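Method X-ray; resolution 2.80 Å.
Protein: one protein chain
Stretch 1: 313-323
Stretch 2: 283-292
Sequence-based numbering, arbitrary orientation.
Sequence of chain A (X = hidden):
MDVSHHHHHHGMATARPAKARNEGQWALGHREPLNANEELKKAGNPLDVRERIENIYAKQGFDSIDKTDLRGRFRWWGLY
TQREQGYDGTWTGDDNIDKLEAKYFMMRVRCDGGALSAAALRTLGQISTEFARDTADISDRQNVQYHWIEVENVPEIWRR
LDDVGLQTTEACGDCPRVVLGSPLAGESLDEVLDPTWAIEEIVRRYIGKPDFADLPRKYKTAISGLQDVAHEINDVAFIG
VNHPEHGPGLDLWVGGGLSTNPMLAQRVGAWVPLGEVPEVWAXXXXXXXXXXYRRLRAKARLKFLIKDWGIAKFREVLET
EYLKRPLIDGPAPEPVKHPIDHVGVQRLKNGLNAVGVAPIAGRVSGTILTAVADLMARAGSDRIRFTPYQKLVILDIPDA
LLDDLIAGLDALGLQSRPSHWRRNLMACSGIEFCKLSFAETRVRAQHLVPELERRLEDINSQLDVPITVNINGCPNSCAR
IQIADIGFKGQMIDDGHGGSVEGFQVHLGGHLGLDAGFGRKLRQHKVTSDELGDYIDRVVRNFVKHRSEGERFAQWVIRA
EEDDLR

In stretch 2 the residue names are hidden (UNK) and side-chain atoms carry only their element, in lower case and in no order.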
ATOM      1  N   LYS A 313     -15.392  22.307  -9.443  1.00 45.96           N
ATOM      2  CA  LYS A 313     -15.276  22.089 -10.875  1.00 46.05           C
ATOM      3  C   LYS A 313     -15.306  20.577 -11.234  1.00 45.95           C
ATOM      4  O   LYS A 313     -15.884  20.178 -12.260  1.00 45.79           O
ATOM      5  CB  LYS A 313     -14.017  22.775 -11.445  1.00 45.84           C
ATOM      6  CG  LYS A 313     -13.949  22.658 -12.987  1.00 46.31           C
ATOM      7  CD  LYS A 313     -12.671  23.199 -13.635  1.00 46.62           C
ATOM      8  CE  LYS A 313     -12.582  22.775 -15.119  1.00 46.59           C
ATOM      9  NZ  LYS A 313     -11.375  23.353 -15.787  1.00 46.96           N
ATOM     10  N   PHE A 314     -14.679  19.750 -10.398  1.00 45.73           N
ATOM     11  CA  PHE A 314     -14.589  18.307 -10.653  1.00 45.71           C
ATOM     12  C   PHE A 314     -15.954  17.622 -10.491  1.00 45.57           C
ATOM     13  O   PHE A 314     -16.361  16.830 -11.331  1.00 45.06           O
ATOM     14  CB  PHE A 314     -13.550  17.661  -9.722  1.00 45.35           C
ATOM     15  CG  PHE A 314     -13.567  16.159  -9.745  1.00 45.50           C
ATOM     16  CD1 PHE A 314     -12.925  15.460 -10.772  1.00 44.84           C
ATOM     17  CD2 PHE A 314     -14.235  15.439  -8.738  1.00 44.29           C
ATOM     18  CE1 PHE A 314     -12.949  14.065 -10.799  1.00 44.89           C
ATOM     19  CE2 PHE A 314     -14.273  14.063  -8.759  1.00 44.02           C
ATOM     20  CZ  PHE A 314     -13.631  13.365  -9.794  1.00 45.10           C
ATOM     21  N   ARG A 315     -16.644  17.932  -9.397  1.00 45.97           N
ATOM     22  CA  ARG A 315     -17.983  17.411  -9.129  1.00 46.52           C
ATOM     23  C   ARG A 315     -18.920  17.705 -10.288  1.00 47.38           C
ATOM     24  O   ARG A 315     -19.671  16.838 -10.724  1.00 47.72           O
ATOM     25  CB  ARG A 315     -18.556  18.035  -7.844  1.00 46.25           C
ATOM     26  CG  ARG A 315     -19.992  17.589  -7.515  1.00 45.84           C
ATOM     27  CD  ARG A 315     -20.397  17.830  -6.048  1.00 45.59           C
ATOM     28  NE  ARG A 315     -21.553  17.008  -5.672  1.00 45.18           N
ATOM     29  CZ  ARG A 315     -22.264  17.146  -4.550  1.00 45.04           C
ATOM     30  NH1 ARG A 315     -21.950  18.067  -3.647  1.00 44.78           N
ATOM     31  NH2 ARG A 315     -23.304  16.350  -4.330  1.00 44.73           N
ATOM     32  N   GLU A 316     -18.873  18.947 -10.758  1.00 48.65           N
ATOM     33  CA  GLU A 316     -19.627  19.401 -11.915  1.00 48.77           C
ATOM     34  C   GLU A 316     -19.401  18.506 -13.134  1.00 48.97           C
ATOM     35  O   GLU A 316     -20.357  18.041 -13.754  1.00 49.00           O
ATOM     36  CB  GLU A 316     -19.173  20.825 -12.253  1.00 49.57           C
ATOM     37  CG  GLU A 316     -19.903  21.475 -13.407  1.00 50.77           C
ATOM     38  CD  GLU A 316     -21.261  22.033 -12.991  1.00 56.10           C
ATOM     39  OE1 GLU A 316     -21.524  23.234 -13.283  1.00 58.70           O
ATOM     40  OE2 GLU A 316     -22.056  21.276 -12.361  1.00 58.35           O
ATOM     41  N   VAL A 317     -18.134  18.285 -13.471  1.00 48.88           N
ATOM     42  CA  VAL A 317     -17.761  17.498 -14.657  1.00 49.21           C
ATOM     43  C   VAL A 317     -18.159  16.040 -14.520  1.00 49.40           C
ATOM     44  O   VAL A 317     -18.489  15.377 -15.515  1.00 49.49           O
ATOM     45  CB  VAL A 317     -16.217  17.526 -14.926  1.00 49.42           C
ATOM     46  CG1 VAL A 317     -15.796  16.449 -15.947  1.00 49.04           C
ATOM     47  CG2 VAL A 317     -15.748  18.935 -15.360  1.00 49.21           C
ATOM     48  N   LEU A 318     -18.086  15.538 -13.292  1.00 49.52           N
ATOM     49  CA  LEU A 318     -18.454  14.158 -13.010  1.00 49.38           C
ATOM     50  C   LEU A 318     -19.948  14.006 -13.260  1.00 49.20           C
ATOM     51  O   LEU A 318     -20.358  13.152 -14.047  1.00 49.05           O
ATOM     52  CB  LEU A 318     -18.065  13.780 -11.564  1.00 49.79           C
ATOM     53  CG  LEU A 318     -18.350  12.355 -11.048  1.00 49.75           C
ATOM     54  CD1 LEU A 318     -17.396  11.298 -11.649  1.00 49.97           C
ATOM     55  CD2 LEU A 318     -18.301  12.341  -9.540  1.00 49.07           C
ATOM     56  N   GLU A 319     -20.742  14.868 -12.625  1.00 49.04           N
ATOM     57  CA  GLU A 319     -22.212  14.795 -12.705  1.00 49.19           C
ATOM     58  C   GLU A 319     -22.798  15.089 -14.085  1.00 49.18           C
ATOM     59  O   GLU A 319     -23.768  14.448 -14.475  1.00 49.25           O
ATOM     60  CB  GLU A 319     -22.849  15.753 -11.706  1.00 48.97           C
ATOM     61  CG  GLU A 319     -22.636  15.360 -10.287  1.00 48.81           C
ATOM     62  CD  GLU A 319     -22.969  16.474  -9.341  1.00 49.07           C
ATOM     63  OE1 GLU A 319     -23.172  17.607  -9.821  1.00 49.25           O
ATOM     64  OE2 GLU A 319     -23.019  16.218  -8.117  1.00 48.98           O
ATOM     65  N   THR A 320     -22.233  16.052 -14.810  1.00 49.12           N
ATOM     66  CA  THR A 320     -22.847  16.488 -16.061  1.00 49.42           C
ATOM     67  C   THR A 320     -22.327  15.760 -17.295  1.00 49.34           C
ATOM     68  O   THR A 320     -23.090  15.501 -18.217  1.00 49.59           O
ATOM     69  CB  THR A 320     -22.710  18.000 -16.275  1.00 49.72           C
ATOM     70  OG1 THR A 320     -21.315  18.355 -16.341  1.00 51.36           O
ATOM     71  CG2 THR A 320     -23.422  18.757 -15.147  1.00 49.55           C
ATOM     72  N   GLU A 321     -21.050  15.418 -17.324  1.00 49.12           N
ATOM     73  CA  GLU A 321     -20.507  14.754 -18.498  1.00 48.94           C
ATOM     74  C   GLU A 321     -20.576  13.241 -18.409  1.00 48.71           C
ATOM     75  O   GLU A 321     -20.749  12.588 -19.427  1.00 48.99           O
ATOM     76  CB  GLU A 321     -19.072  15.218 -18.756  1.00 49.21           C
ATOM     77  CG  GLU A 321     -18.934  16.743 -18.784  1.00 49.18           C
ATOM     78  CD  GLU A 321     -17.583  17.204 -19.282  1.00 48.88           C
ATOM     79  OE1 GLU A 321     -16.929  16.430 -20.022  1.00 48.31           O
ATOM     80  OE2 GLU A 321     -17.185  18.341 -18.933  1.00 47.27           O
ATOM     81  N   TYR A 322     -20.448  12.672 -17.210  1.00 48.52           N
ATOM     82  CA  TYR A 322     -20.350  11.195 -17.069  1.00 48.21           C
ATOM     83  C   TYR A 322     -21.579  10.517 -16.404  1.00 48.13           C
ATOM     84  O   TYR A 322     -22.105   9.554 -16.954  1.00 48.26           O
ATOM     85  CB  TYR A 322     -19.015  10.815 -16.390  1.00 47.45           C
ATOM     86  CG  TYR A 322     -17.833  11.124 -17.278  1.00 46.95           C
ATOM     87  CD1 TYR A 322     -17.259  12.393 -17.284  1.00 46.41           C
ATOM     88  CD2 TYR A 322     -17.321  10.161 -18.153  1.00 46.62           C
ATOM     89  CE1 TYR A 322     -16.188  12.688 -18.114  1.00 46.52           C
ATOM     90  CE2 TYR A 322     -16.244  10.449 -19.000  1.00 46.14           C
ATOM     91  CZ  TYR A 322     -15.687  11.713 -18.973  1.00 46.27           C
ATOM     92  OH  TYR A 322     -14.626  12.019 -19.788  1.00 46.04           O
ATOM     93  N   LEU A 323     -22.042  11.013 -15.254  1.00 48.10           N
ATOM     94  CA  LEU A 323     -23.209  10.411 -14.583  1.00 48.25           C
ATOM     95  C   LEU A 323     -24.528  10.851 -15.210  1.00 48.59           C
ATOM     96  O   LEU A 323     -25.530  10.137 -15.112  1.00 48.69           O
ATOM     97  CB  LEU A 323     -23.249  10.752 -13.085  1.00 47.96           C
ATOM     98  CG  LEU A 323     -22.171  10.136 -12.186  1.00 47.85           C
ATOM     99  CD1 LEU A 323     -22.247  10.724 -10.781  1.00 48.24           C
ATOM    100  CD2 LEU A 323     -22.273   8.615 -12.128  1.00 47.75           C
ATOM    101  N   UNK A 283     -17.255   6.422 -13.133  1.00 37.01           N
ATOM    102  CA  UNK A 283     -17.329   7.784 -13.604  1.00 37.78           C
ATOM    103  C   UNK A 283     -16.105   8.602 -13.180  1.00 38.66           C
ATOM    104  O   UNK A 283     -15.561   9.404 -13.959  1.00 39.07           O
ATOM    105  c   UNK A 283     -18.584   8.423 -13.084  1.00 37.56           C
ATOM    106  N   UNK A 284     -15.657   8.404 -11.946  1.00 39.61           N
ATOM    107  CA  UNK A 284     -14.452   9.095 -11.458  1.00 39.98           C
ATOM    108  C   UNK A 284     -13.225   8.630 -12.258  1.00 40.77           C
ATOM    109  O   UNK A 284     -12.431   9.452 -12.752  1.00 40.96           O
ATOM    110  c   UNK A 284     -12.850   9.368  -9.527  1.00 40.05           C
ATOM    111  c   UNK A 284     -14.212   8.843  -9.949  1.00 40.06           C
ATOM    112  c   UNK A 284     -15.326   9.485  -9.090  1.00 39.83           C
ATOM    113  N   UNK A 285     -13.087   7.312 -12.396  1.00 41.35           N
ATOM    114  CA  UNK A 285     -12.002   6.746 -13.166  1.00 41.87           C
ATOM    115  C   UNK A 285     -12.037   7.250 -14.611  1.00 42.60           C
ATOM    116  O   UNK A 285     -10.982   7.446 -15.229  1.00 42.50           O
ATOM    117  c   UNK A 285     -10.783   4.619 -13.736  1.00 41.47           C
ATOM    118  o   UNK A 285     -12.227   4.762 -11.802  1.00 41.98           O
ATOM    119  c   UNK A 285     -12.062   5.215 -13.152  1.00 41.91           C
ATOM    120  N   UNK A 286     -13.248   7.452 -15.143  1.00 43.50           N
ATOM    121  CA  UNK A 286     -13.436   7.930 -16.529  1.00 43.77           C
ATOM    122  C   UNK A 286     -12.985   9.370 -16.693  1.00 44.22           C
ATOM    123  O   UNK A 286     -12.364   9.721 -17.694  1.00 44.03           O
ATOM    124  c   UNK A 286     -14.893   7.780 -16.945  1.00 43.75           C
ATOM    125  o   UNK A 286     -15.297   6.417 -16.822  1.00 43.47           O
ATOM    126  N   UNK A 287     -13.256  10.197 -15.692  1.00 44.96           N
ATOM    127  CA  UNK A 287     -12.736  11.557 -15.721  1.00 45.64           C
ATOM    128  C   UNK A 287     -11.213  11.530 -15.738  1.00 46.33           C
ATOM    129  O   UNK A 287     -10.589  12.228 -16.531  1.00 46.77           O
ATOM    130  c   UNK A 287     -13.193  12.391 -14.527  1.00 45.78           C
ATOM    131  c   UNK A 287     -14.726  12.414 -14.451  1.00 45.68           C
ATOM    132  c   UNK A 287     -12.599  13.812 -14.618  1.00 45.55           C
ATOM    133  N   UNK A 288     -10.619  10.719 -14.871  1.00 46.98           N
ATOM    134  CA  UNK A 288      -9.164  10.560 -14.843  1.00 47.27           C
ATOM    135  C   UNK A 288      -8.645  10.252 -16.243  1.00 47.72           C
ATOM    136  O   UNK A 288      -7.781  10.953 -16.755  1.00 48.17           O
ATOM    137  c   UNK A 288      -5.316   7.752 -13.483  1.00 47.55           C
ATOM    138  c   UNK A 288      -7.247   9.239 -13.694  1.00 47.35           C
ATOM    139  c   UNK A 288      -6.709   7.949 -13.635  1.00 47.62           C
ATOM    140  c   UNK A 288      -6.369  10.330 -13.566  1.00 47.48           C
ATOM    141  c   UNK A 288      -4.463   8.857 -13.375  1.00 47.23           C
ATOM    142  c   UNK A 288      -8.754   9.443 -13.848  1.00 47.37           C
ATOM    143  c   UNK A 288      -4.990  10.142 -13.414  1.00 46.81           C
ATOM    144  N   UNK A 289      -9.183   9.206 -16.861  1.00 48.40           N
ATOM    145  CA  UNK A 289      -8.721   8.768 -18.188  1.00 48.43           C
ATOM    146  C   UNK A 289      -8.813   9.909 -19.200  1.00 48.78           C
ATOM    147  O   UNK A 289      -7.865  10.159 -19.954  1.00 49.12           O
ATOM    148  n   UNK A 289     -12.800   4.834 -20.941  1.00 48.05           N
ATOM    149  c   UNK A 289     -10.259   6.153 -20.700  1.00 48.12           C
ATOM    150  n   UNK A 289     -11.577   6.761 -20.531  1.00 48.47           N
ATOM    151  c   UNK A 289     -12.744   6.130 -20.639  1.00 48.03           C
ATOM    152  c   UNK A 289      -9.174   7.067 -20.115  1.00 48.65           C
ATOM    153  n   UNK A 289     -13.869   6.813 -20.435  1.00 47.86           N
ATOM    154  c   UNK A 289      -9.527   7.561 -18.680  1.00 48.52           C
ATOM    155  N   UNK A 290      -9.938  10.617 -19.195  1.00 48.87           N
ATOM    156  CA  UNK A 290     -10.226  11.607 -20.236  1.00 48.86           C
ATOM    157  C   UNK A 290      -9.575  12.996 -19.990  1.00 49.11           C
ATOM    158  O   UNK A 290      -9.170  13.674 -20.945  1.00 49.19           O
ATOM    159  o   UNK A 290     -13.569  10.088 -20.615  1.00 46.01           O
ATOM    160  c   UNK A 290     -11.756  11.700 -20.430  1.00 48.64           C
ATOM    161  o   UNK A 290     -11.704   9.552 -21.569  1.00 47.20           O
ATOM    162  c   UNK A 290     -12.387  10.354 -20.904  1.00 47.80           C
ATOM    163  N   UNK A 291      -9.444  13.401 -18.728  1.00 49.30           N
ATOM    164  CA  UNK A 291      -8.936  14.741 -18.388  1.00 49.55           C
ATOM    165  C   UNK A 291      -7.618  14.765 -17.583  1.00 49.95           C
ATOM    166  O   UNK A 291      -7.056  15.841 -17.336  1.00 50.33           O
ATOM    167  c   UNK A 291     -12.255  15.090 -18.723  1.00 49.55           C
ATOM    168  c   UNK A 291     -12.474  17.789 -19.441  1.00 48.50           C
ATOM    169  c   UNK A 291     -13.383  15.542 -19.425  1.00 49.58           C
ATOM    170  c   UNK A 291      -9.999  15.507 -17.597  1.00 49.49           C
ATOM    171  c   UNK A 291     -13.476  16.896 -19.779  1.00 49.16           C
ATOM    172  o   UNK A 291     -14.573  17.360 -20.464  1.00 48.94           O
ATOM    173  c   UNK A 291     -11.362  17.337 -18.752  1.00 49.10           C
ATOM    174  c   UNK A 291     -11.219  15.978 -18.388  1.00 49.84           C
ATOM    175  N   UNK A 292      -7.130  13.602 -17.154  1.00 50.09           N
ATOM    176  CA  UNK A 292      -5.829  13.529 -16.494  1.00 50.03           C
ATOM    177  C   UNK A 292      -4.686  13.883 -17.434  1.00 50.09           C
ATOM    178  O   UNK A 292      -4.739  13.594 -18.630  1.00 50.12           O
TER

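Position 283 carries one side-chain carbon and nothing beyond it. That CB points toward stretch 1, lying 3.4 Å from Leu-318 CD1 and 3.8 Å from Leu-323 CD2, and a lone carbon defines Ala-283. Here the backbones come closest, with the CA atoms of Ala-283 and Tyr-322 5.7 Å apart.

Position 284 has three carbons, one carrying the other two, which lie against the edge of the Phe-314 ring and against Leu-318. With no heteroatom, this is Val-284, its CG1 4.1 Å from Phe-314 CZ and its CG2 3.8 Å from Leu-318 CD1.

At 285 a carbon carries one oxygen and one carbon. Its CB points away, and the side chain touches nothing on stretch 1; the pattern is that of Thr-285.

Position 286 shows one carbon followed by one oxygen. The CB packs 3.6 Å from Tyr-322 CD2; this is Ser-286, whose hydroxyl is hydrogen-bonded just outside the stretch.

Position 287 repeats the three-carbon fork, surrounded by Phe-314, Val-317, Leu-318 and Tyr-322. This is Val-287, a knob in a four-residue hole: CG1 is 3.8 Å from Phe-314 CE1, and CG2 is 3.8 Å from Tyr-322 CD1.

At 288 one carbon leads to a six-carbon ring without oxygen. Its CB points away from stretch 1 and the ring makes no contact there, so the residue is Phe-288.

Position 289 has three carbons, a nitrogen, then a carbon bearing two more nitrogens, with no contact within 4.5 Å of stretch 1. That guanidinium identifies Arg-289.

Position 290 holds two carbons, the second carrying two oxygens, one of them close to Tyr-322 OH. This carboxylate is Asp-290. Its OD2 accepts a very short hydrogen bond from Tyr-322 OH at 2.4 Å, while its OD1 forms a salt bridge with Arg-289 NE at 3.0 Å.

At 291 a carbon bears a six-carbon ring with an oxygen on it, close to Glu-321, which gives Tyr-291. Its OH donates to Glu-321 OE1 at 2.6 Å.

Position 292 has no side-chain atoms and is Gly-292, the first residue to leave helical phi/psi (-66/147). An ideal CB here would fall 2.6 Å from Phe-288 O.

The helices cross nearly at right angles (94°), their axes approaching to 9.6 Å, and the stretches bury 546 Å² between them. Packing is reciprocal: Val-287 fills its hole on stretch 1, while Tyr-322 sits among Ala-283, Ser-286, Val-287 and Asp-290. Two tyrosine hydroxyls, one from each stretch, donate to carboxylates on the other stretch, adding directional polar links to the apolar packing.

Stretch 2 283-292: AVTSVFRDYG
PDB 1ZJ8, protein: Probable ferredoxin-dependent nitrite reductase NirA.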